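Local coordinates for protein hexameric cytochrome (Silicibacter pomeroyi, PDB 2OYY) that binds heme b through an axial tyrosine in a hexameric, all-helical assembly, its biological function being unknown, at residues 22-27 against 61-66; 31-34 against 38-41. All blocks are in the same frame, centred on the assembly; numbering follows the deposited sequence.

In the fold
Both contacts use helix 14-32. Contact 1 packs its middle against helix 50-70; contact 2 lies at its C-terminal end, where the chain turns into helix 36-46. The centre of contact 1 lies about 4 Å, and that of contact 2 about 14 Å, from the centre of the chain, and the two contact centres are about 18 Å apart. Along the sequence, 31-34 against 38-41 is nested inside the loop closed by 22-27 against 61-66. Both touch the second subunit. Contact 1 meets one heme; contact 2 meets a second through 31-34 and reaches the first through Arg-39 and Asp-40, so helix 14-32 and the turn after it lie between two heme sites.

Contact 1: 22-27 against 61-66; sequences VKLSRI and ATHFQT. With HEM (protoporphyrin IX containing Fe), chain J.
In the buried core of the helical subunit, helix 14-32 packs on helix 50-70 where Leu-24 and Ser-25 receive the imidazole of His-63, beside the heme pocket. Leu-24 comes over one face of the ring: its CB stands 3.6 Å from the ring centroid of His-63, only 10° off the normal, a CH-pi contact. With CG anti to the carbonyl carbon (chi1 -77°), the leucine chain crosses the imidazole obliquely, and Leu-24 CD1 reaches 3.7 Å from His-63 ND1. Ser-25 OG approaches the ring obliquely, 3.4 Å from His-63 CD2, a van der Waals approach to a ring carbon; the hydroxyl's hydrogen bond is with Ala-21 O, one turn earlier.

Val-22, Ser-25 and Arg-26 turn to the heme of chain J. Arg-26, bent at chi3 (52°), holds its guanidinium nearly parallel to the porphyrin, with HEM C1A over one face, toward the rim, 3.2 Å from Arg-26 NH1. Arg-26 CD approaches HEM C4A at 3.4 Å. Val-22 CG1 touches the methyl HEM CMA at 3.5 Å, and Ser-25 O lies 3.2 Å from HEM CBB.

Around this crossing, Trp-5 and Leu-6 of the N-terminal loop pack on Leu-24, Val-59 and Val-60 of helix 50-70 touch Ser-25, and the second subunit adds Ala-61 against His-63 and a hydrogen bond from Ser-57 OG to Ser-25 O.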
# COMPACT_ATOMS: atom_id res chain seq x y z
N VAL A 22 15.21 5.66 -2.44
CA VAL A 22 14.97 7.02 -1.95
C VAL A 22 14.97 7.95 -3.15
O VAL A 22 14.18 8.92 -3.23
CB VAL A 22 16.05 7.48 -0.91
CG1 VAL A 22 15.76 8.91 -0.42
CG2 VAL A 22 16.12 6.53 0.28
N LYS A 23 15.85 7.65 -4.11
CA LYS A 23 15.96 8.48 -5.30
C LYS A 23 14.68 8.41 -6.10
O LYS A 23 14.10 9.43 -6.42
CB LYS A 23 17.15 8.08 -6.18
CG LYS A 23 17.25 8.89 -7.47
CD LYS A 23 18.54 8.58 -8.19
CE LYS A 23 18.60 9.28 -9.55
NZ LYS A 23 19.86 8.89 -10.28
N LEU A 24 14.24 7.19 -6.39
CA LEU A 24 13.02 6.98 -7.16
C LEU A 24 11.79 7.67 -6.56
O LEU A 24 10.88 8.08 -7.28
CB LEU A 24 12.76 5.49 -7.35
CG LEU A 24 13.61 4.81 -8.42
CD1 LEU A 24 13.03 3.45 -8.77
CD2 LEU A 24 13.74 5.66 -9.68
N SER A 25 11.79 7.80 -5.24
CA SER A 25 10.70 8.42 -4.52
C SER A 25 10.68 9.91 -4.77
O SER A 25 9.63 10.50 -4.97
CB SER A 25 10.83 8.15 -3.02
OG SER A 25 10.79 6.76 -2.74
N ARG A 26 11.86 10.52 -4.76
CA ARG A 26 11.97 11.96 -4.90
C ARG A 26 11.78 12.44 -6.32
O ARG A 26 11.36 13.57 -6.54
CB ARG A 26 13.32 12.43 -4.39
CG ARG A 26 13.58 12.07 -2.95
CD ARG A 26 14.87 12.68 -2.49
NE ARG A 26 14.87 14.09 -2.79
CZ ARG A 26 15.84 14.93 -2.46
NH1 ARG A 26 16.89 14.48 -1.80
NH2 ARG A 26 15.73 16.21 -2.80
N ILE A 27 12.11 11.58 -7.28
CA ILE A 27 12.01 11.99 -8.67
C ILE A 27 10.54 12.10 -9.05
O ILE A 27 10.17 12.99 -9.82
CB ILE A 27 12.88 11.12 -9.68
CG1 ILE A 27 12.02 10.29 -10.63
CG2 ILE A 27 13.90 10.22 -8.98
CD1 ILE A 27 11.74 10.99 -11.93
N ALA A 61 9.71 2.23 0.73
CA ALA A 61 9.46 0.81 0.99
C ALA A 61 8.94 0.13 -0.25
O ALA A 61 9.46 -0.92 -0.66
CB ALA A 61 8.49 0.63 2.15
N THR A 62 7.92 0.72 -0.86
CA THR A 62 7.40 0.20 -2.12
C THR A 62 8.52 0.11 -3.16
O THR A 62 8.71 -0.94 -3.77
CB THR A 62 6.22 1.02 -2.64
OG1 THR A 62 5.21 1.02 -1.64
CG2 THR A 62 5.65 0.38 -3.87
N HIS A 63 9.26 1.19 -3.36
CA HIS A 63 10.32 1.20 -4.35
C HIS A 63 11.41 0.18 -4.04
O HIS A 63 11.82 -0.58 -4.93
CB HIS A 63 10.93 2.60 -4.49
CG HIS A 63 10.15 3.51 -5.38
ND1 HIS A 63 9.97 3.25 -6.72
CD2 HIS A 63 9.52 4.68 -5.12
CE1 HIS A 63 9.26 4.23 -7.26
NE2 HIS A 63 8.98 5.11 -6.31
N PHE A 64 11.87 0.14 -2.79
CA PHE A 64 12.87 -0.84 -2.42
C PHE A 64 12.43 -2.27 -2.73
O PHE A 64 13.25 -3.14 -2.98
CB PHE A 64 13.28 -0.71 -0.96
CG PHE A 64 14.48 -1.51 -0.62
CD1 PHE A 64 15.70 -1.23 -1.21
CD2 PHE A 64 14.39 -2.56 0.27
CE1 PHE A 64 16.84 -1.99 -0.90
CE2 PHE A 64 15.52 -3.33 0.59
CZ PHE A 64 16.74 -3.03 0.00
N GLN A 65 11.13 -2.50 -2.73
CA GLN A 65 10.59 -3.82 -3.05
C GLN A 65 10.83 -4.12 -4.52
O GLN A 65 11.20 -5.24 -4.88
CB GLN A 65 9.11 -3.86 -2.69
CG GLN A 65 8.45 -5.22 -2.63
CD GLN A 65 7.13 -5.12 -1.86
OE1 GLN A 65 7.12 -5.26 -0.63
NE2 GLN A 65 6.03 -4.83 -2.58
N THR A 66 10.64 -3.09 -5.35
CA THR A 66 10.82 -3.20 -6.79
C THR A 66 12.28 -3.38 -7.18
O THR A 66 12.59 -4.19 -8.06
CB THR A 66 10.25 -1.96 -7.53
OG1 THR A 66 8.95 -1.65 -7.02
CG2 THR A 66 10.19 -2.19 -9.06
CHA HEM J . 15.76 16.38 0.98
CHB HEM J . 13.82 12.00 0.74
CHC HEM J . 9.61 13.93 -0.59
CHD HEM J . 11.68 18.30 -0.86
C1A HEM J . 15.61 15.02 1.05
C2A HEM J . 16.64 14.08 1.46
C3A HEM J . 16.10 12.85 1.39
C4A HEM J . 14.73 13.00 0.94
CMA HEM J . 16.79 11.51 1.73
CAA HEM J . 18.08 14.46 1.89
CBA HEM J . 18.07 15.02 3.32
CGA HEM J . 19.46 15.42 3.76
O1A HEM J . 20.44 14.67 3.51
O2A HEM J . 19.61 16.50 4.37
C1B HEM J . 12.52 12.14 0.34
C2B HEM J . 11.61 11.05 0.09
C3B HEM J . 10.43 11.57 -0.28
C4B HEM J . 10.58 13.02 -0.27
CMB HEM J . 11.98 9.55 0.23
CAB HEM J . 9.14 10.80 -0.64
CBB HEM J . 8.67 10.82 -1.89
C1C HEM J . 9.80 15.28 -0.76
C2C HEM J . 8.78 16.23 -1.11
C3C HEM J . 9.34 17.44 -1.19
C4C HEM J . 10.75 17.29 -0.89
CMC HEM J . 7.30 15.85 -1.34
CAC HEM J . 8.66 18.78 -1.51
CBC HEM J . 8.15 19.03 -2.71
C1D HEM J . 12.97 18.18 -0.40
C2D HEM J . 13.92 19.26 -0.37
C3D HEM J . 15.18 18.65 0.19
C4D HEM J . 14.87 17.27 0.46
CMD HEM J . 13.76 20.72 -0.81
CAD HEM J . 16.50 19.40 0.45
CBD HEM J . 16.37 19.87 1.90
CGD HEM J . 17.57 20.64 2.36
O1D HEM J . 17.75 21.77 1.83
O2D HEM J . 18.31 20.12 3.26
NA HEM J . 14.46 14.33 0.75
NB HEM J . 11.85 13.33 0.11
NC HEM J . 11.00 15.96 -0.63
ND HEM J . 13.56 17.02 0.10
FE HEM J . 12.67 15.13 0.28

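Contact 2: 31-34 against 38-41; sequences KTQP and VRDT. With HEM (protoporphyrin IX containing Fe), chain M.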
# COMPACT_ATOMS: atom_id res chain seq x y z
N LYS A 31 9.12 15.64 -10.57
CA LYS A 31 8.41 15.70 -11.84
C LYS A 31 7.07 16.38 -11.72
O LYS A 31 6.66 17.15 -12.59
CB LYS A 31 8.26 14.31 -12.47
CG LYS A 31 9.55 13.85 -13.10
CD LYS A 31 9.39 12.70 -14.04
CE LYS A 31 10.70 12.51 -14.83
NZ LYS A 31 10.85 11.16 -15.46
N THR A 32 6.39 16.14 -10.62
CA THR A 32 5.04 16.64 -10.45
C THR A 32 5.09 18.06 -9.89
O THR A 32 4.09 18.78 -9.92
CB THR A 32 4.27 15.73 -9.52
OG1 THR A 32 4.89 15.80 -8.24
CG2 THR A 32 4.35 14.28 -10.00
N GLN A 33 6.25 18.46 -9.39
CA GLN A 33 6.45 19.81 -8.89
C GLN A 33 7.86 20.30 -9.19
O GLN A 33 8.70 20.34 -8.29
CB GLN A 33 6.15 19.88 -7.38
CG GLN A 33 6.28 21.27 -6.76
CD GLN A 33 5.56 22.35 -7.54
OE1 GLN A 33 6.08 22.85 -8.54
NE2 GLN A 33 4.36 22.72 -7.09
N PRO A 34 8.14 20.66 -10.45
CA PRO A 34 9.49 21.02 -10.83
C PRO A 34 9.97 22.37 -10.29
O PRO A 34 11.17 22.64 -10.29
CB PRO A 34 9.42 21.04 -12.37
CG PRO A 34 8.03 21.39 -12.67
CD PRO A 34 7.22 20.71 -11.60
N VAL A 38 9.14 26.06 -4.63
CA VAL A 38 8.08 25.56 -3.78
C VAL A 38 8.48 24.23 -3.14
O VAL A 38 7.97 23.90 -2.07
CB VAL A 38 6.70 25.43 -4.49
CG1 VAL A 38 6.59 26.39 -5.69
CG2 VAL A 38 6.44 24.00 -4.90
N ARG A 39 9.39 23.49 -3.77
CA ARG A 39 9.88 22.24 -3.19
C ARG A 39 10.66 22.50 -1.91
O ARG A 39 10.66 21.67 -1.02
CB ARG A 39 10.73 21.45 -4.19
CG ARG A 39 9.92 20.84 -5.31
CD ARG A 39 10.58 19.59 -5.93
NE ARG A 39 11.98 19.82 -6.27
CZ ARG A 39 12.40 20.62 -7.25
NH1 ARG A 39 11.55 21.27 -8.02
NH2 ARG A 39 13.70 20.76 -7.46
N ASP A 40 11.31 23.66 -1.83
CA ASP A 40 12.01 24.08 -0.62
C ASP A 40 11.05 24.49 0.49
O ASP A 40 11.25 24.15 1.65
CB ASP A 40 12.93 25.26 -0.91
CG ASP A 40 14.25 24.83 -1.50
OD1 ASP A 40 14.83 23.84 -0.99
OD2 ASP A 40 14.70 25.48 -2.47
N THR A 41 10.00 25.22 0.12
CA THR A 41 9.03 25.67 1.10
C THR A 41 8.28 24.49 1.72
O THR A 41 7.91 24.55 2.89
CB THR A 41 8.03 26.71 0.50
OG1 THR A 41 8.75 27.87 0.08
CG2 THR A 41 6.98 27.13 1.54
CHA HEM M . 0.35 18.11 -13.78
CHB HEM M . 1.62 13.86 -11.95
CHC HEM M . -2.60 13.56 -9.58
CHD HEM M . -4.11 17.48 -12.03
C1A HEM M . 1.09 16.99 -13.50
C2A HEM M . 2.43 16.72 -13.98
C3A HEM M . 2.79 15.53 -13.46
C4A HEM M . 1.69 15.04 -12.65
CMA HEM M . 4.14 14.79 -13.69
CAA HEM M . 3.25 17.67 -14.90
CBA HEM M . 3.82 18.85 -14.08
CGA HEM M . 4.65 19.87 -14.86
O1A HEM M . 5.16 19.55 -15.98
O2A HEM M . 4.80 21.02 -14.34
C1B HEM M . 0.59 13.41 -11.16
C2B HEM M . 0.58 12.14 -10.46
C3B HEM M . -0.59 12.04 -9.79
C4B HEM M . -1.35 13.24 -10.06
CMB HEM M . 1.75 11.13 -10.52
CAB HEM M . -1.04 10.87 -8.87
CBB HEM M . -1.73 9.82 -9.31
C1C HEM M . -3.37 14.60 -10.02
C2C HEM M . -4.68 14.99 -9.53
C3C HEM M . -5.09 16.07 -10.21
C4C HEM M . -4.05 16.41 -11.15
CMC HEM M . -5.47 14.28 -8.41
CAC HEM M . -6.40 16.86 -10.06
CBC HEM M . -7.58 16.38 -10.46
C1D HEM M . -3.08 18.02 -12.75
C2D HEM M . -3.17 19.15 -13.66
C3D HEM M . -1.77 19.32 -14.19
C4D HEM M . -0.98 18.29 -13.56
CMD HEM M . -4.40 20.02 -14.05
CAD HEM M . -1.27 20.38 -15.19
CBD HEM M . -0.75 21.46 -14.26
CGD HEM M . -0.14 22.64 -14.97
O1D HEM M . -0.90 23.34 -15.71
O2D HEM M . 1.09 22.84 -14.76
NA HEM M . 0.67 15.95 -12.69
NB HEM M . -0.60 14.05 -10.89
NC HEM M . -3.01 15.50 -11.01
ND HEM M . -1.78 17.54 -12.72
FE HEM M . -1.05 15.76 -11.64
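Two hydrogen bonds run from Arg-39 NH1 to successive carbonyls of the turn. The one to Gln-33 O is 3.0 Å long with an N-H...O angle of 153°, and it uses a lone pair in the carbonyl plane. The second, to Pro-34 O, is short at 2.7 Å but bent to 136° and weak. A bend at chi3 (-50°) brings NH1 to the turn, where both oxygens lie at the guanidinium edge, near its plane. The Gln-33 amide is held at both ends: OE1 accepts a hydrogen bond from Asp-35 N, and NE2 donates one to Glu-47 O of the second subunit.

Nonpolar contact adds to this. Val-38 CG2 sits above the side-chain amide of Gln-33, 3.2 Å from CD, the two side chains crossing at about a right angle. Gln-33 CG and Arg-39 CG are 3.9 Å apart where the chains slide past each other in opposite directions.

Toward the heme of chain M, Thr-32 CG2 lies 3.4 Å from HEM CHB, and Pro-34 CG is 3.7 Å from the propionate oxygen HEM O2A. Arg-39 and Asp-40 touch the other heme, the one that Arg-26 packs on. This is a short connection between consecutive helices, in which an arginine of the second bonds the carbonyls following the end of the first, set between two heme pockets at a subunit interface.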